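Long-range contact in chromosome partition protein Smc (Pyrococcus furiosus, PDB 3KTA), which is probably required for chromosome condensation and partitioning, its terminal globular domains joining into an ABC-type ATPase of which this chain is the N-terminal part: residues P2-E8 / V82-N88. Numbering follows the deposited sequence.
Sequences PYIEKLE and VAIYFNN
Tyr85 faces two residues of strand 3-8: its carbonyl O takes the amide N of Glu5 at 2.7 Å, while its own N donates to the O of Lys6. That doubled pairing is a classic beta bulge, shifting the antiparallel register by one between Ile4 and Lys6. Further backbone bonds flank it: Tyr3 and Asn87 exchange a pair at one end, Glu8 and Ala83 at the other.

On one sheet face, Lys6 CE sits over the centre of the Tyr85 ring as a CH-pi contact, 3.7 Å from its centroid, and NZ follows over the same face as a cation-pi partner, 4.6 Å from the centroid and 10° off the normal. With CG between backbone N and carbonyl carbon (chi1 66°) and an extended chain, Lys6 crosses the ring and carries NZ to Glu8 OE2, 3.2 Å away, in a salt bridge. Tyr85 OH donates to Glu8 OE1 at 2.9 Å, from above the carboxylate plane, and a water bonded to Glu8 OE2 reaches the same hydroxyl weakly. A leucine at Tyr85 would probably leave Glu8 OE1 without this donor and Lys6 without its aromatic platform. Farther along, Asn87 CB covers a Tyr3 ring face (CH-pi), offset toward the rim; its amide lies nearly parallel to the ring (8°) near CZ and OH, and ND2 donates to Glu5 OE2 at 3.2 Å as well as to Glu89.

The opposite sheet face is apolar. Ile4 CG1 meets Phe86 CE2 at 3.6 Å, and Leu7 CD2 packs on Ile84 CG1 at 3.8 Å; Leu7 and Ile84 also touch helix 39-49. The paired strands thus belong to the antiparallel sheet of the SMC ABC-type ATPase head, the Leu7-Ile84 end of its apolar face packed against the helix that follows the P-loop.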
ATOM      1  N   PRO A   2       5.837   9.788  10.253  1.00 18.25           N
ATOM      2  CA  PRO A   2       6.835  10.085   9.212  1.00 14.71           C
ATOM      3  C   PRO A   2       6.259   9.859   7.819  1.00 16.35           C
ATOM      4  O   PRO A   2       5.152   9.343   7.697  1.00 18.42           O
ATOM      5  CB  PRO A   2       7.951   9.068   9.487  1.00 16.62           C
ATOM      6  CG  PRO A   2       7.680   8.533  10.879  1.00 18.78           C
ATOM      7  CD  PRO A   2       6.193   8.591  11.034  1.00 20.30           C
ATOM      8  N   TYR A   3       6.991  10.249   6.787  1.00 14.33           N
ATOM      9  CA  TYR A   3       6.555   9.936   5.421  1.00 13.15           C
ATOM     10  C   TYR A   3       7.760   9.809   4.529  1.00 14.38           C
ATOM     11  O   TYR A   3       8.855  10.270   4.868  1.00 14.84           O
ATOM     12  CB  TYR A   3       5.589  10.988   4.873  1.00 14.51           C
ATOM     13  CG  TYR A   3       6.110  12.398   4.807  1.00 15.97           C
ATOM     14  CD1 TYR A   3       5.928  13.275   5.879  1.00 19.23           C
ATOM     15  CD2 TYR A   3       6.757  12.872   3.673  1.00 15.76           C
ATOM     16  CE1 TYR A   3       6.389  14.582   5.820  1.00 21.36           C
ATOM     17  CE2 TYR A   3       7.217  14.189   3.607  1.00 19.82           C
ATOM     18  CZ  TYR A   3       7.028  15.026   4.688  1.00 19.89           C
ATOM     19  OH  TYR A   3       7.485  16.323   4.610  1.00 28.56           O
ATOM     20  N   ILE A   4       7.550   9.179   3.380  1.00 12.17           N
ATOM     21  CA  ILE A   4       8.627   8.920   2.442  1.00 10.43           C
ATOM     22  C   ILE A   4       8.911  10.141   1.567  1.00 13.66           C
ATOM     23  O   ILE A   4       8.030  10.638   0.869  1.00 14.86           O
ATOM     24  CB  ILE A   4       8.299   7.711   1.547  1.00 12.65           C
ATOM     25  CG1 ILE A   4       7.960   6.485   2.397  1.00 12.83           C
ATOM     26  CG2 ILE A   4       9.472   7.423   0.575  1.00 13.30           C
ATOM     27  CD1 ILE A   4       7.392   5.310   1.564  1.00 13.76           C
ATOM     28  N   GLU A   5      10.135  10.648   1.633  1.00 12.71           N
ATOM     29  CA  GLU A   5      10.511  11.765   0.772  1.00 12.62           C
ATOM     30  C   GLU A   5      10.911  11.252  -0.605  1.00 15.05           C
ATOM     31  O   GLU A   5      10.480  11.787  -1.631  1.00 14.57           O
ATOM     32  CB  GLU A   5      11.620  12.596   1.438  1.00 14.03           C
ATOM     33  CG  GLU A   5      11.100  13.254   2.699  1.00 19.37           C
ATOM     34  CD  GLU A   5      12.006  14.318   3.254  1.00 33.58           C
ATOM     35  OE1 GLU A   5      13.214  14.033   3.415  1.00 38.20           O
ATOM     36  OE2 GLU A   5      11.490  15.426   3.548  1.00 29.73           O
ATOM     37  N   LYS A   6      11.699  10.186  -0.626  1.00 14.91           N
ATOM     38  CA  LYS A   6      12.151   9.614  -1.889  1.00 14.76           C
ATOM     39  C   LYS A   6      12.751   8.230  -1.701  1.00 14.77           C
ATOM     40  O   LYS A   6      13.122   7.840  -0.581  1.00 13.87           O
ATOM     41  CB  LYS A   6      13.192  10.522  -2.561  1.00 15.26           C
ATOM     42  CG  LYS A   6      14.509  10.645  -1.769  1.00 15.29           C
ATOM     43  CD  LYS A   6      15.503  11.526  -2.512  1.00 18.72           C
ATOM     44  CE  LYS A   6      16.807  11.631  -1.717  1.00 21.88           C
ATOM     45  NZ  LYS A   6      17.826  12.479  -2.412  1.00 27.67           N
ATOM     46  N   LEU A   7      12.845   7.502  -2.815  1.00 12.68           N
ATOM     47  CA  LEU A   7      13.645   6.288  -2.935  1.00 13.62           C
ATOM     48  C   LEU A   7      14.824   6.529  -3.874  1.00 16.16           C
ATOM     49  O   LEU A   7      14.742   7.332  -4.809  1.00 16.83           O
ATOM     50  CB  LEU A   7      12.831   5.150  -3.549  1.00 14.71           C
ATOM     51  CG  LEU A   7      11.682   4.572  -2.744  1.00 15.72           C
ATOM     52  CD1 LEU A   7      10.788   3.753  -3.655  1.00 14.91           C
ATOM     53  CD2 LEU A   7      12.219   3.707  -1.595  1.00 16.22           C
ATOM     54  N   GLU A   8      15.910   5.817  -3.624  1.00 17.24           N
ATOM     55  CA  GLU A   8      17.034   5.740  -4.556  1.00 17.05           C
ATOM     56  C   GLU A   8      17.286   4.269  -4.866  1.00 15.94           C
ATOM     57  O   GLU A   8      17.545   3.478  -3.958  1.00 17.16           O
ATOM     58  CB  GLU A   8      18.281   6.401  -3.956  1.00 16.60           C
ATOM     59  CG  GLU A   8      18.189   7.912  -3.951  1.00 20.59           C
ATOM     60  CD  GLU A   8      19.353   8.587  -3.265  0.87 22.46           C
ATOM     61  OE1 GLU A   8      20.178   7.882  -2.650  0.95 26.28           O
ATOM     62  OE2 GLU A   8      19.409   9.831  -3.320  0.81 23.54           O
ATOM     63  N   VAL A  82      18.680  -0.338  -2.406  1.00 14.11           N
ATOM     64  CA  VAL A  82      17.621   0.654  -2.274  1.00 14.03           C
ATOM     65  C   VAL A  82      17.888   1.493  -1.036  1.00 13.13           C
ATOM     66  O   VAL A  82      18.231   0.952   0.022  1.00 15.51           O
ATOM     67  CB  VAL A  82      16.238  -0.014  -2.154  1.00 15.45           C
ATOM     68  CG1 VAL A  82      15.130   1.037  -1.987  1.00 14.90           C
ATOM     69  CG2 VAL A  82      15.968  -0.868  -3.398  1.00 14.64           C
ATOM     70  N   ALA A  83      17.757   2.807  -1.189  1.00 15.21           N
ATOM     71  CA  ALA A  83      17.756   3.709  -0.047  1.00 15.22           C
ATOM     72  C   ALA A  83      16.396   4.382   0.048  1.00 14.67           C
ATOM     73  O   ALA A  83      15.835   4.818  -0.960  1.00 15.81           O
ATOM     74  CB  ALA A  83      18.855   4.752  -0.177  1.00 17.62           C
ATOM     75  N   ILE A  84      15.858   4.458   1.261  1.00 14.04           N
ATOM     76  CA  ILE A  84      14.592   5.131   1.480  1.00 12.83           C
ATOM     77  C   ILE A  84      14.808   6.298   2.453  1.00 14.51           C
ATOM     78  O   ILE A  84      15.485   6.149   3.482  1.00 15.24           O
ATOM     79  CB  ILE A  84      13.500   4.136   1.965  1.00 12.71           C
ATOM     80  CG1 ILE A  84      12.127   4.825   2.005  1.00 14.52           C
ATOM     81  CG2 ILE A  84      13.875   3.511   3.339  1.00 13.98           C
ATOM     82  CD1 ILE A  84      10.968   3.841   2.200  1.00 14.61           C
ATOM     83  N   TYR A  85      14.295   7.467   2.091  1.00 12.93           N
ATOM     84  CA  TYR A  85      14.482   8.684   2.896  1.00 14.21           C
ATOM     85  C   TYR A  85      13.150   9.064   3.544  1.00 16.13           C
ATOM     86  O   TYR A  85      12.182   9.404   2.843  1.00 14.78           O
ATOM     87  CB  TYR A  85      15.000   9.828   2.009  1.00 15.80           C
ATOM     88  CG  TYR A  85      16.399   9.590   1.478  1.00 15.85           C
ATOM     89  CD1 TYR A  85      16.644   8.614   0.523  1.00 15.67           C
ATOM     90  CD2 TYR A  85      17.472  10.321   1.953  1.00 21.13           C
ATOM     91  CE1 TYR A  85      17.928   8.376   0.038  1.00 20.70           C
ATOM     92  CE2 TYR A  85      18.762  10.091   1.478  1.00 22.61           C
ATOM     93  CZ  TYR A  85      18.981   9.117   0.525  1.00 24.04           C
ATOM     94  OH  TYR A  85      20.261   8.888   0.046  1.00 27.19           O
ATOM     95  N   PHE A  86      13.085   8.985   4.873  1.00 14.45           N
ATOM     96  CA  PHE A  86      11.877   9.376   5.588  1.00 13.24           C
ATOM     97  C   PHE A  86      12.012  10.770   6.173  1.00 13.99           C
ATOM     98  O   PHE A  86      13.017  11.093   6.818  1.00 16.61           O
ATOM     99  CB  PHE A  86      11.590   8.426   6.744  1.00 14.20           C
ATOM    100  CG  PHE A  86      11.019   7.111   6.331  1.00 12.98           C
ATOM    101  CD1 PHE A  86      11.841   5.992   6.202  1.00 15.99           C
ATOM    102  CD2 PHE A  86       9.654   6.979   6.097  1.00 13.82           C
ATOM    103  CE1 PHE A  86      11.312   4.760   5.834  1.00 12.88           C
ATOM    104  CE2 PHE A  86       9.119   5.745   5.736  1.00 13.95           C
ATOM    105  CZ  PHE A  86       9.945   4.648   5.597  1.00 11.21           C
ATOM    106  N   ASN A  87      10.983  11.584   5.997  1.00 13.49           N
ATOM    107  CA  ASN A  87      10.857  12.767   6.832  1.00 15.87           C
ATOM    108  C   ASN A  87      10.407  12.355   8.238  1.00 15.53           C
ATOM    109  O   ASN A  87       9.410  11.651   8.398  1.00 15.03           O
ATOM    110  CB  ASN A  87       9.870  13.755   6.210  1.00 15.77           C
ATOM    111  CG  ASN A  87       9.781  15.039   6.994  1.00 18.12           C
ATOM    112  OD1 ASN A  87       9.340  15.040   8.135  1.00 16.31           O
ATOM    113  ND2 ASN A  87      10.196  16.142   6.380  1.00 21.46           N
ATOM    114  N   ASN A  88      11.171  12.770   9.251  1.00 14.87           N
ATOM    115  CA  ASN A  88      10.907  12.404  10.644  1.00 14.30           C
ATOM    116  C   ASN A  88      10.761  13.645  11.507  1.00 17.74           C
ATOM    117  O   ASN A  88      11.045  13.613  12.711  1.00 16.59           O
ATOM    118  CB  ASN A  88      12.030  11.515  11.211  1.00 15.60           C
ATOM    119  CG  ASN A  88      11.672  10.890  12.555  1.00 17.33           C
ATOM    120  OD1 ASN A  88      10.579  10.357  12.738  1.00 16.03           O
ATOM    121  ND2 ASN A  88      12.609  10.948  13.504  1.00 17.39           N
TER
HETATM  122  O   HOH W   1      20.503  11.462  -1.152  1.00 31.52           O